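Local structure of 1-deoxy-D-xylulose 5-phosphate reductoisomerase (Moraxella catarrhalis, 4ZQG) at residues L9-A14 against H36-F41; P30-I35 against A287-E292; E87-I92 against L111-A116; T100-I105 against R123-N128. The protein catalyses the NAD(P)H-dependent rearrangement and reduction of 1-deoxy-D-xylulose 5-phosphate to 2-C-methyl-D-erythritol 4-phosphate in the MEP pathway of isoprenoid synthesis. All blocks are in the same frame, centred on the assembly; numbering follows the deposited sequence.

Interaction 1: L9-A14 against H36-F41. With NAD (nicotinamide-adenine-dinucleotide), chain C.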
# COMPACT_ATOMS: atom_id res chain seq x y z
N LEU A 9 -3.80 -8.92 28.13
CA LEU A 9 -2.81 -9.59 27.29
C LEU A 9 -2.10 -10.77 27.94
O LEU A 9 -1.65 -10.67 29.05
CB LEU A 9 -1.69 -8.61 26.96
CG LEU A 9 -1.77 -7.84 25.68
CD1 LEU A 9 -3.18 -7.33 25.38
CD2 LEU A 9 -0.78 -6.69 25.76
N ALA A 10 -1.96 -11.87 27.21
CA ALA A 10 -1.01 -12.92 27.56
C ALA A 10 0.07 -12.87 26.52
O ALA A 10 -0.24 -12.94 25.34
CB ALA A 10 -1.67 -14.27 27.54
N ILE A 11 1.32 -12.75 26.94
CA ILE A 11 2.44 -12.75 26.00
C ILE A 11 3.26 -14.03 26.14
O ILE A 11 4.07 -14.17 27.04
CB ILE A 11 3.34 -11.53 26.20
CG1 ILE A 11 2.51 -10.26 26.03
CG2 ILE A 11 4.48 -11.57 25.21
CD1 ILE A 11 3.26 -9.02 26.40
N LEU A 12 3.00 -14.97 25.25
CA LEU A 12 3.67 -16.23 25.29
C LEU A 12 4.97 -16.03 24.58
O LEU A 12 4.99 -15.73 23.41
CB LEU A 12 2.83 -17.28 24.60
CG LEU A 12 1.46 -17.61 25.17
CD1 LEU A 12 1.14 -19.06 24.86
CD2 LEU A 12 1.43 -17.49 26.66
N GLY A 13 6.08 -16.21 25.28
CA GLY A 13 7.41 -15.99 24.69
C GLY A 13 7.87 -14.57 24.95
O GLY A 13 8.56 -13.99 24.14
N ALA A 14 7.54 -14.04 26.12
CA ALA A 14 7.79 -12.63 26.50
C ALA A 14 9.23 -12.20 26.64
O ALA A 14 9.49 -11.01 26.70
CB ALA A 14 7.07 -12.29 27.79
N HIS A 36 -1.81 -9.77 31.70
CA HIS A 36 -2.31 -10.81 32.54
C HIS A 36 -1.28 -11.91 32.68
O HIS A 36 -1.22 -12.54 33.72
CB HIS A 36 -3.57 -11.35 31.93
CG HIS A 36 -4.15 -12.50 32.67
ND1 HIS A 36 -5.01 -12.34 33.74
CD2 HIS A 36 -4.03 -13.84 32.48
CE1 HIS A 36 -5.37 -13.53 34.18
NE2 HIS A 36 -4.81 -14.45 33.42
N ALA A 37 -0.46 -12.17 31.66
CA ALA A 37 0.52 -13.24 31.77
C ALA A 37 1.72 -13.05 30.89
O ALA A 37 1.64 -12.38 29.91
CB ALA A 37 -0.11 -14.58 31.48
N LEU A 38 2.85 -13.64 31.28
CA LEU A 38 4.11 -13.56 30.54
C LEU A 38 4.76 -14.92 30.68
O LEU A 38 4.59 -15.53 31.69
CB LEU A 38 5.04 -12.53 31.18
CG LEU A 38 4.53 -11.11 31.31
CD1 LEU A 38 5.49 -10.30 32.16
CD2 LEU A 38 4.42 -10.46 29.96
N THR A 39 5.46 -15.40 29.67
CA THR A 39 6.09 -16.70 29.74
C THR A 39 7.47 -16.67 29.18
O THR A 39 7.74 -15.90 28.27
CB THR A 39 5.35 -17.77 28.94
OG1 THR A 39 5.77 -17.79 27.56
CG2 THR A 39 3.82 -17.62 29.08
N GLY A 40 8.32 -17.52 29.71
CA GLY A 40 9.73 -17.57 29.32
C GLY A 40 10.31 -18.94 29.62
O GLY A 40 10.01 -19.50 30.65
N PHE A 41 11.13 -19.49 28.75
CA PHE A 41 11.57 -20.85 28.93
C PHE A 41 12.82 -20.89 29.80
O PHE A 41 12.79 -21.48 30.85
CB PHE A 41 11.80 -21.53 27.57
CG PHE A 41 11.93 -23.05 27.63
CD1 PHE A 41 13.17 -23.66 27.44
CD2 PHE A 41 10.80 -23.85 27.85
CE1 PHE A 41 13.28 -25.04 27.47
CE2 PHE A 41 10.92 -25.24 27.87
CZ PHE A 41 12.15 -25.82 27.68
PA NAD C . 13.52 -15.89 20.42
O1A NAD C . 14.39 -17.08 20.20
O2A NAD C . 14.11 -14.51 20.57
O5B NAD C . 12.45 -16.13 21.61
C5B NAD C . 11.61 -17.27 21.70
C4B NAD C . 10.70 -17.18 22.94
O4B NAD C . 10.03 -18.45 23.06
C3B NAD C . 11.45 -16.93 24.25
O3B NAD C . 10.71 -16.09 25.14
C2B NAD C . 11.60 -18.32 24.84
O2B NAD C . 11.51 -18.35 26.26
C1B NAD C . 10.45 -19.13 24.25
N9A NAD C . 10.85 -20.54 23.98
C8A NAD C . 11.95 -20.94 23.31
N7A NAD C . 12.03 -22.29 23.25
C5A NAD C . 10.97 -22.78 23.89
C6A NAD C . 10.50 -24.16 24.18
N6A NAD C . 11.21 -25.24 23.74
N1A NAD C . 9.35 -24.24 24.89
C2A NAD C . 8.68 -23.14 25.34
N3A NAD C . 9.05 -21.86 25.12
C4A NAD C . 10.19 -21.63 24.40
O3 NAD C . 12.48 -15.90 19.18
PN NAD C . 11.99 -14.68 18.24
O1N NAD C . 13.16 -14.40 17.32
O2N NAD C . 11.31 -13.66 19.11
O5D NAD C . 10.88 -15.51 17.42
C5D NAD C . 9.57 -15.74 17.95
C4D NAD C . 8.63 -16.20 16.84
O4D NAD C . 8.19 -15.11 16.03
C3D NAD C . 9.33 -17.18 15.92
O3D NAD C . 8.36 -18.14 15.51
C2D NAD C . 9.82 -16.33 14.77
O2D NAD C . 10.01 -17.11 13.58
C1D NAD C . 8.72 -15.27 14.70
N1N NAD C . 9.21 -13.98 14.17
C2N NAD C . 10.17 -13.28 14.82
C3N NAD C . 10.67 -12.07 14.30
C7N NAD C . 11.72 -11.25 15.00
O7N NAD C . 11.90 -10.09 14.67
N7N NAD C . 12.44 -11.78 15.98
C4N NAD C . 10.14 -11.60 13.10
C5N NAD C . 9.15 -12.33 12.49
C6N NAD C . 8.69 -13.52 13.02

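Interaction 2: P30-I35 against A287-E292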
# COMPACT_ATOMS: atom_id res chain seq x y z
N PRO A 30 0.44 2.84 28.69
CA PRO A 30 0.25 2.20 30.00
C PRO A 30 -1.19 1.88 30.28
O PRO A 30 -1.48 0.78 30.70
CB PRO A 30 0.78 3.25 31.00
CG PRO A 30 1.44 4.32 30.18
CD PRO A 30 0.77 4.27 28.84
N ASN A 31 -2.10 2.80 30.01
CA ASN A 31 -3.50 2.56 30.40
C ASN A 31 -4.38 2.16 29.26
O ASN A 31 -5.53 2.60 29.16
CB ASN A 31 -4.09 3.80 31.10
CG ASN A 31 -3.46 4.08 32.46
OD1 ASN A 31 -3.23 5.23 32.80
ND2 ASN A 31 -3.17 3.02 33.23
N ARG A 32 -3.84 1.32 28.40
CA ARG A 32 -4.54 0.79 27.25
C ARG A 32 -4.59 -0.75 27.36
O ARG A 32 -5.59 -1.37 27.01
CB ARG A 32 -3.79 1.24 25.99
CG ARG A 32 -4.59 1.26 24.70
CD ARG A 32 -3.90 2.10 23.63
NE ARG A 32 -4.86 2.87 22.84
CZ ARG A 32 -5.71 2.34 21.95
NH1 ARG A 32 -5.73 1.03 21.71
NH2 ARG A 32 -6.55 3.14 21.29
N TYR A 33 -3.50 -1.33 27.84
CA TYR A 33 -3.30 -2.75 27.88
C TYR A 33 -3.00 -3.15 29.31
O TYR A 33 -2.35 -2.42 30.01
CB TYR A 33 -2.11 -3.10 26.98
CG TYR A 33 -2.36 -2.66 25.55
CD1 TYR A 33 -3.35 -3.28 24.80
CD2 TYR A 33 -1.65 -1.62 24.96
CE1 TYR A 33 -3.62 -2.90 23.50
CE2 TYR A 33 -1.92 -1.22 23.66
CZ TYR A 33 -2.92 -1.87 22.92
OH TYR A 33 -3.25 -1.52 21.63
N ARG A 34 -3.49 -4.31 29.72
CA ARG A 34 -3.22 -4.91 31.02
C ARG A 34 -2.47 -6.22 30.76
O ARG A 34 -2.96 -7.05 30.02
CB ARG A 34 -4.55 -5.20 31.76
CG ARG A 34 -4.40 -6.03 33.03
CD ARG A 34 -5.69 -6.22 33.84
NE ARG A 34 -6.48 -7.37 33.39
CZ ARG A 34 -6.19 -8.65 33.63
NH1 ARG A 34 -5.10 -8.99 34.32
NH2 ARG A 34 -6.99 -9.59 33.14
N ILE A 35 -1.32 -6.43 31.39
CA ILE A 35 -0.61 -7.70 31.25
C ILE A 35 -1.17 -8.74 32.21
O ILE A 35 -1.03 -8.64 33.38
CB ILE A 35 0.87 -7.59 31.57
CG1 ILE A 35 1.54 -6.47 30.79
CG2 ILE A 35 1.54 -8.92 31.31
CD1 ILE A 35 1.23 -6.42 29.34
N ALA A 287 -1.02 -4.65 14.88
CA ALA A 287 -1.81 -5.78 15.27
C ALA A 287 -2.45 -5.59 16.66
O ALA A 287 -3.59 -6.00 16.86
CB ALA A 287 -0.96 -7.02 15.23
N LEU A 288 -1.73 -4.95 17.61
CA LEU A 288 -2.28 -4.68 18.92
C LEU A 288 -3.46 -3.75 18.89
O LEU A 288 -4.46 -3.97 19.57
CB LEU A 288 -1.25 -4.04 19.83
CG LEU A 288 -0.32 -5.01 20.55
CD1 LEU A 288 0.77 -4.23 21.24
CD2 LEU A 288 -1.09 -5.84 21.56
N ALA A 289 -3.37 -2.67 18.14
CA ALA A 289 -4.42 -1.68 18.22
C ALA A 289 -5.54 -1.93 17.24
O ALA A 289 -6.57 -1.30 17.36
CB ALA A 289 -3.84 -0.32 18.02
N TYR A 290 -5.37 -2.85 16.30
CA TYR A 290 -6.34 -3.06 15.22
C TYR A 290 -7.76 -3.15 15.77
O TYR A 290 -7.96 -3.78 16.81
CB TYR A 290 -5.98 -4.32 14.45
CG TYR A 290 -6.86 -4.58 13.28
CD1 TYR A 290 -6.44 -4.26 11.99
CD2 TYR A 290 -8.13 -5.15 13.43
CE1 TYR A 290 -7.28 -4.49 10.91
CE2 TYR A 290 -8.95 -5.39 12.35
CZ TYR A 290 -8.51 -5.05 11.09
OH TYR A 290 -9.33 -5.27 10.00
N PRO A 291 -8.76 -2.52 15.13
CA PRO A 291 -8.66 -1.78 13.88
C PRO A 291 -8.19 -0.31 14.03
O PRO A 291 -8.14 0.43 13.05
CB PRO A 291 -10.10 -1.80 13.41
CG PRO A 291 -10.86 -1.63 14.69
CD PRO A 291 -10.10 -2.38 15.72
N GLU A 292 -7.90 0.11 15.24
CA GLU A 292 -7.29 1.41 15.45
C GLU A 292 -5.77 1.37 15.20
O GLU A 292 -5.20 0.33 14.86
CB GLU A 292 -7.57 1.88 16.85
CG GLU A 292 -9.03 2.07 17.18
CD GLU A 292 -9.17 2.76 18.53
OE1 GLU A 292 -8.42 2.44 19.47
OE2 GLU A 292 -10.02 3.65 18.66

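Interaction 3: E87-I92 against L111-A116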
# COMPACT_ATOMS: atom_id res chain seq x y z
N GLU A 87 1.58 -27.45 29.89
CA GLU A 87 0.36 -27.41 30.63
C GLU A 87 0.07 -25.97 31.04
O GLU A 87 -1.07 -25.51 30.95
CB GLU A 87 0.49 -28.35 31.84
CG GLU A 87 0.96 -29.78 31.47
CD GLU A 87 2.47 -30.07 31.72
OE1 GLU A 87 2.75 -30.85 32.68
OE2 GLU A 87 3.36 -29.57 30.98
N GLY A 88 1.12 -25.26 31.45
CA GLY A 88 1.02 -23.85 31.84
C GLY A 88 0.67 -22.94 30.69
O GLY A 88 -0.10 -22.00 30.84
N LEU A 89 1.24 -23.21 29.53
CA LEU A 89 0.99 -22.41 28.36
C LEU A 89 -0.47 -22.56 27.90
O LEU A 89 -1.14 -21.57 27.59
CB LEU A 89 1.95 -22.81 27.24
CG LEU A 89 3.44 -22.76 27.57
CD1 LEU A 89 4.29 -23.20 26.39
CD2 LEU A 89 3.82 -21.37 28.02
N ILE A 90 -0.96 -23.78 27.91
CA ILE A 90 -2.33 -24.06 27.51
C ILE A 90 -3.29 -23.30 28.42
O ILE A 90 -4.23 -22.67 27.96
CB ILE A 90 -2.61 -25.60 27.48
CG1 ILE A 90 -1.87 -26.22 26.28
CG2 ILE A 90 -4.09 -25.93 27.36
CD1 ILE A 90 -1.41 -27.65 26.51
N GLU A 91 -3.02 -23.32 29.70
CA GLU A 91 -3.82 -22.61 30.67
C GLU A 91 -3.87 -21.12 30.43
O GLU A 91 -4.93 -20.52 30.48
CB GLU A 91 -3.25 -22.87 32.06
CG GLU A 91 -4.17 -22.47 33.20
CD GLU A 91 -3.55 -22.72 34.58
OE1 GLU A 91 -2.94 -23.81 34.89
OE2 GLU A 91 -3.72 -21.77 35.37
N ILE A 92 -2.72 -20.51 30.21
CA ILE A 92 -2.65 -19.08 29.98
C ILE A 92 -3.34 -18.74 28.69
O ILE A 92 -4.09 -17.77 28.62
CB ILE A 92 -1.20 -18.62 29.90
CG1 ILE A 92 -0.66 -18.41 31.30
CG2 ILE A 92 -1.08 -17.31 29.14
CD1 ILE A 92 0.84 -18.57 31.36
N LEU A 111 3.05 -24.63 19.27
CA LEU A 111 1.87 -25.14 18.60
C LEU A 111 0.67 -25.38 19.52
O LEU A 111 -0.43 -24.93 19.24
CB LEU A 111 2.27 -26.39 17.85
CG LEU A 111 1.21 -27.37 17.42
CD1 LEU A 111 0.05 -26.69 16.75
CD2 LEU A 111 1.93 -28.31 16.48
N SER A 112 0.86 -26.07 20.63
CA SER A 112 -0.27 -26.44 21.46
C SER A 112 -0.94 -25.25 22.10
O SER A 112 -2.14 -25.21 22.20
CB SER A 112 0.23 -27.39 22.51
OG SER A 112 1.46 -27.91 22.02
N SER A 113 -0.18 -24.26 22.54
CA SER A 113 -0.78 -23.08 23.12
C SER A 113 -1.42 -22.19 22.06
O SER A 113 -2.45 -21.54 22.33
CB SER A 113 0.25 -22.29 23.91
OG SER A 113 1.45 -22.19 23.18
N THR A 114 -0.85 -22.16 20.85
CA THR A 114 -1.52 -21.49 19.76
C THR A 114 -2.90 -22.11 19.52
O THR A 114 -3.86 -21.39 19.41
CB THR A 114 -0.70 -21.49 18.48
OG1 THR A 114 0.58 -20.92 18.75
CG2 THR A 114 -1.40 -20.68 17.35
N LEU A 115 -3.00 -23.43 19.51
CA LEU A 115 -4.27 -24.09 19.36
C LEU A 115 -5.21 -23.82 20.50
O LEU A 115 -6.40 -23.55 20.28
CB LEU A 115 -4.11 -25.58 19.26
CG LEU A 115 -3.58 -26.10 17.94
CD1 LEU A 115 -3.24 -27.57 18.10
CD2 LEU A 115 -4.60 -25.95 16.84
N ALA A 116 -4.73 -23.97 21.72
CA ALA A 116 -5.53 -23.66 22.91
C ALA A 116 -6.15 -22.27 22.79
O ALA A 116 -7.32 -22.08 23.08
CB ALA A 116 -4.67 -23.74 24.18

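Interaction 4: T100-I105 against R123-N128. With NAD (nicotinamide-adenine-dinucleotide), chain C.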
# COMPACT_ATOMS: atom_id res chain seq x y z
N THR A 100 -6.29 -11.25 24.73
CA THR A 100 -5.42 -11.31 23.58
C THR A 100 -4.17 -12.10 23.85
O THR A 100 -3.58 -11.93 24.87
CB THR A 100 -5.08 -9.89 23.10
OG1 THR A 100 -6.30 -9.23 22.73
CG2 THR A 100 -4.16 -9.92 21.84
N VAL A 101 -3.77 -12.97 22.92
CA VAL A 101 -2.59 -13.76 23.10
C VAL A 101 -1.64 -13.40 22.01
O VAL A 101 -2.01 -13.41 20.84
CB VAL A 101 -2.85 -15.25 22.99
CG1 VAL A 101 -1.54 -16.00 23.07
CG2 VAL A 101 -3.76 -15.72 24.10
N VAL A 102 -0.42 -13.09 22.40
CA VAL A 102 0.66 -12.85 21.50
C VAL A 102 1.45 -14.16 21.47
O VAL A 102 2.06 -14.56 22.43
CB VAL A 102 1.48 -11.69 22.07
CG1 VAL A 102 2.76 -11.43 21.27
CG2 VAL A 102 0.59 -10.46 22.16
N ALA A 103 1.42 -14.85 20.33
CA ALA A 103 2.01 -16.15 20.21
C ALA A 103 3.43 -16.01 19.75
O ALA A 103 3.66 -16.00 18.57
CB ALA A 103 1.23 -16.95 19.18
N ALA A 104 4.39 -15.90 20.66
CA ALA A 104 5.80 -15.68 20.23
C ALA A 104 6.76 -16.71 20.71
O ALA A 104 7.93 -16.42 20.82
CB ALA A 104 6.30 -14.30 20.63
N ILE A 105 6.28 -17.92 20.99
CA ILE A 105 7.15 -19.04 21.28
C ILE A 105 7.75 -19.46 19.98
O ILE A 105 7.03 -19.61 19.05
CB ILE A 105 6.38 -20.29 21.77
CG1 ILE A 105 5.54 -20.06 23.05
CG2 ILE A 105 7.36 -21.44 22.01
CD1 ILE A 105 6.07 -19.01 23.96
N ARG A 123 -8.32 -13.41 20.58
CA ARG A 123 -7.62 -12.62 19.61
C ARG A 123 -6.18 -13.03 19.69
O ARG A 123 -5.61 -12.96 20.75
CB ARG A 123 -7.79 -11.15 19.93
CG ARG A 123 -7.02 -10.21 19.04
CD ARG A 123 -7.70 -8.86 19.14
NE ARG A 123 -6.77 -7.79 18.82
CZ ARG A 123 -7.07 -6.70 18.12
NH1 ARG A 123 -8.31 -6.51 17.65
NH2 ARG A 123 -6.12 -5.80 17.87
N ILE A 124 -5.61 -13.50 18.60
CA ILE A 124 -4.27 -14.04 18.59
C ILE A 124 -3.38 -13.22 17.67
O ILE A 124 -3.69 -13.08 16.50
CB ILE A 124 -4.27 -15.48 18.05
CG1 ILE A 124 -5.31 -16.35 18.76
CG2 ILE A 124 -2.89 -16.09 18.08
CD1 ILE A 124 -5.25 -17.80 18.35
N LEU A 125 -2.25 -12.76 18.18
CA LEU A 125 -1.28 -12.04 17.42
C LEU A 125 -0.12 -12.98 17.14
O LEU A 125 0.67 -13.29 18.03
CB LEU A 125 -0.77 -10.83 18.22
CG LEU A 125 -1.60 -9.55 18.24
CD1 LEU A 125 -3.08 -9.82 18.41
CD2 LEU A 125 -1.14 -8.63 19.33
N LEU A 126 0.03 -13.38 15.88
CA LEU A 126 0.87 -14.51 15.56
C LEU A 126 2.22 -14.10 15.08
O LEU A 126 2.37 -13.50 14.06
CB LEU A 126 0.17 -15.37 14.52
CG LEU A 126 0.78 -16.74 14.37
CD1 LEU A 126 0.57 -17.56 15.61
CD2 LEU A 126 0.13 -17.42 13.19
N ALA A 127 3.23 -14.45 15.83
CA ALA A 127 4.59 -14.25 15.38
C ALA A 127 5.05 -15.60 14.96
O ALA A 127 5.59 -15.81 13.88
CB ALA A 127 5.46 -13.72 16.52
N ASN A 128 4.84 -16.51 15.87
CA ASN A 128 5.18 -17.91 15.76
C ASN A 128 4.61 -18.58 14.49
O ASN A 128 3.49 -19.14 14.49
CB ASN A 128 4.63 -18.58 17.01
CG ASN A 128 4.79 -20.03 17.00
OD1 ASN A 128 3.88 -20.75 17.39
ND2 ASN A 128 5.95 -20.50 16.55
PA NAD C . 13.52 -15.89 20.42
O1A NAD C . 14.39 -17.08 20.20
O2A NAD C . 14.11 -14.51 20.57
O5B NAD C . 12.45 -16.13 21.61
C5B NAD C . 11.61 -17.27 21.70
C4B NAD C . 10.70 -17.18 22.94
O4B NAD C . 10.03 -18.45 23.06
C3B NAD C . 11.45 -16.93 24.25
O3B NAD C . 10.71 -16.09 25.14
C2B NAD C . 11.60 -18.32 24.84
O2B NAD C . 11.51 -18.35 26.26
C1B NAD C . 10.45 -19.13 24.25
N9A NAD C . 10.85 -20.54 23.98
C8A NAD C . 11.95 -20.94 23.31
N7A NAD C . 12.03 -22.29 23.25
C5A NAD C . 10.97 -22.78 23.89
C6A NAD C . 10.50 -24.16 24.18
N6A NAD C . 11.21 -25.24 23.74
N1A NAD C . 9.35 -24.24 24.89
C2A NAD C . 8.68 -23.14 25.34
N3A NAD C . 9.05 -21.86 25.12
C4A NAD C . 10.19 -21.63 24.40
O3 NAD C . 12.48 -15.90 19.18
PN NAD C . 11.99 -14.68 18.24
O1N NAD C . 13.16 -14.40 17.32
O2N NAD C . 11.31 -13.66 19.11
O5D NAD C . 10.88 -15.51 17.42
C5D NAD C . 9.57 -15.74 17.95
C4D NAD C . 8.63 -16.20 16.84
O4D NAD C . 8.19 -15.11 16.03
C3D NAD C . 9.33 -17.18 15.92
O3D NAD C . 8.36 -18.14 15.51
C2D NAD C . 9.82 -16.33 14.77
O2D NAD C . 10.01 -17.11 13.58
C1D NAD C . 8.72 -15.27 14.70
N1N NAD C . 9.21 -13.98 14.17
C2N NAD C . 10.17 -13.28 14.82
C3N NAD C . 10.67 -12.07 14.30
C7N NAD C . 11.72 -11.25 15.00
O7N NAD C . 11.90 -10.09 14.67
N7N NAD C . 12.44 -11.78 15.98
C4N NAD C . 10.14 -11.60 13.10
C5N NAD C . 9.15 -12.33 12.49
C6N NAD C . 8.69 -13.52 13.02
O HOH W 1 3.68 -19.03 20.26

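Interaction 1: L9-A14 against H36-F41
Leu9-Leu12 and His36-Thr39 are the two parallel strands of the first beta-alpha-beta unit of a Rossmann fold, linked through helix 17-26, and the loops that follow them line the adenosine end of the NAD pocket. Leu9 O accepts two backbone donors, His36 N at 2.8 Å and Ala37 N at 3.2 Å. Ile11 N then bonds to Ala37 O, and Thr39 N returns a weak bond to Ile11 O. On one face the methyls of Ala10 and Ala37 sit under Ile92 of helix 85-93. On the other, Ile11 and Leu38 run side by side, Ile11 CD1 4.0 Å from Leu38 CD2, and that same CD2 leans on Ala14 CB. Thr39 bonds through both its hydroxyl and its backbone. With OG1 held between its backbone N and carbonyl carbon (chi1 86°), it accepts from Gly13 N at 2.8 Å, while CG2 packs 3.4 Å from Leu12 CD2. Its carbonyl O takes Ala14 N at 2.8 Å. Together these bonds fasten the type II turn from Ile11 to Ala14; at the backbone angles of Gly13 a CB would press on the preceding carbonyl O, and NAD C4B lies close by as well. Beyond the strand, the adenine lies over one face of the Phe41 ring, its C6A offset toward the rim, and Phe41 N donates to the ribose hydroxyl O2B of NAD at 2.8 Å.

Interaction 2: P30-I35 against A287-E292
Arg32 and Glu292 form the charged part of this contact, a salt bridge from Arg32 NH2 to Glu292 OE1 at 2.7 Å. The bond is nearly straight, and OE1 lies in the guanidinium plane. NH2 comes to the syn side of OE1, 26° out of the carboxylate plane; the two flat groups are turned 42° apart. Glu292 CG lies beside the backbone N (chi1 -62°), and from there the extended chain carries the carboxylate out to Arg32. The other oxygen, Glu292 OE2, is hydrogen-bonded to Ser179 OG of the second subunit, which ties this corner to the dimer.

The uncharged polar part is slight: Tyr33 OH makes a weak hydrogen bond to Leu288 O at 3.4 Å, near the end of helix 281-289.

Apolar contact joins Tyr33 CZ to Leu288 CB at 4.1 Å, and Tyr33 OH is in van der Waals contact with Ala289 CB. Arg32 CG lies over one face of the Tyr33 ring, offset toward the rim.

The turn entering strand 33-39 is thus tied to the loop leaving helix 281-289 by the salt bridge, while Tyr33 rests on the helix end. The one short, straight bond is the ion pair, between partly exposed residues; the phenol adds a weak bond and buried contact.

Interaction 3: E87-I92 against L111-A116
Leu89 and Ser113 meet between helices 85-93 and 111-120, Leu89 CB 3.8 Å from Ser113 CB. The two short helical segments run the same way, 22° apart and with axes 8.2 Å from each other. Such a close approach goes with small groups between them: Ile90 CA and Ser113 CA are only 4.8 Å apart.

Ser113 keeps OG between its backbone N and carbonyl carbon (chi1 45°), from where it makes a weak hydrogen bond to Gly110 O of its own chain. Besides meeting the leucine CB, Ser113 CB lies 4.0 Å from the backbone oxygen Leu89 O. Of the Leu89 side chain, CB makes the near contact; the side chain also packs on Thr39 and comes within about 5 Å, nearest atoms, of NAD.

Ile90 uses its branches separately. Its CG2, anti to the backbone N, reaches 3.9 Å from Ala116 CB, one turn on from Ser112. The other branch, with CG1 beside the backbone N (chi1 -72°), carries CD1 toward the first turn of the second helix, where it lies 4.3 Å from Ser112 CB. Isoleucine thus spans a helical turn, touching it at both ends, and lies at the outer edge, while Leu89 and Ser113 are buried.

Ser113 also touches Leu12, and Ile92 packs on Thr39 in the sheet. This is the layer of roughly parallel helices that covers one face of a Rossmann-fold sheet.

Interaction 4: T100-I105 against R123-N128
Ala103 O is gripped by two backbone donors, Asn128 N at 3.0 Å and Ala127 N at 3.2 Å, just where strand 123-126 turns into the NAD pocket. Asn128 CG is anti to its backbone N (chi1 175°), which puts CG 3.1 Å from Ile105 O. Asn128 OD1 receives a weak bond from a water that in turn accepts from Ile105 N at 2.9 Å; the amide is anchored more firmly by Ser131 OG on OD1 and Gly107 O on ND2. Nearby, Ile105 CG2 lies 3.6 Å from the adenine N3A of NAD.

Upstream the strands are parallel, with Val101 N bonded to Arg123 O, Leu125 N to Val101 O at 2.7 Å, and Ala103 N to Leu125 O. Leu125 forks over one face: CD1 touches Thr100 CG2 at 3.6 Å and CD2 meets Val102 CG2 at 3.8 Å. Thr100 and Arg123 point the same way beside them, the threonine OG1 bonded to Gln7 and the guanidinium to Tyr290 O. On the reverse face Leu126 CD1 packs on Ala103 CB.

In this beta-alpha-beta unit the crossover is helix 111-120, whose Ala117 covers Val101 and Ile124 and whose Thr114 touches Ala103; strand 7-12 flanks strand 100-103, and Ile153 closes over Val102, Leu125 and Ala127.

In the fold
Interactions 1 and 4 are the buried core: neighbouring strand pairs of one parallel sheet, joined because strands 7-12 and 100-103 bond to each other through Ala10 N to Thr100 O and Leu12 O to Ala104 N. Both rely on backbone bonds and both end at NAD. Interaction 3 is partly buried, a van der Waals contact between helices without a polar bond between its two segments, and lies against the face bearing Ala10 and Leu12. Interaction 2, farther from the chain's centre, shares strand 33-39 with interaction 1 and joins distant parts of the chain by a partly exposed salt bridge beside buried Tyr33 and Leu288; Leu288 packs on both Leu9 and Leu125, while Arg123 of interaction 4 reaches Tyr290 O.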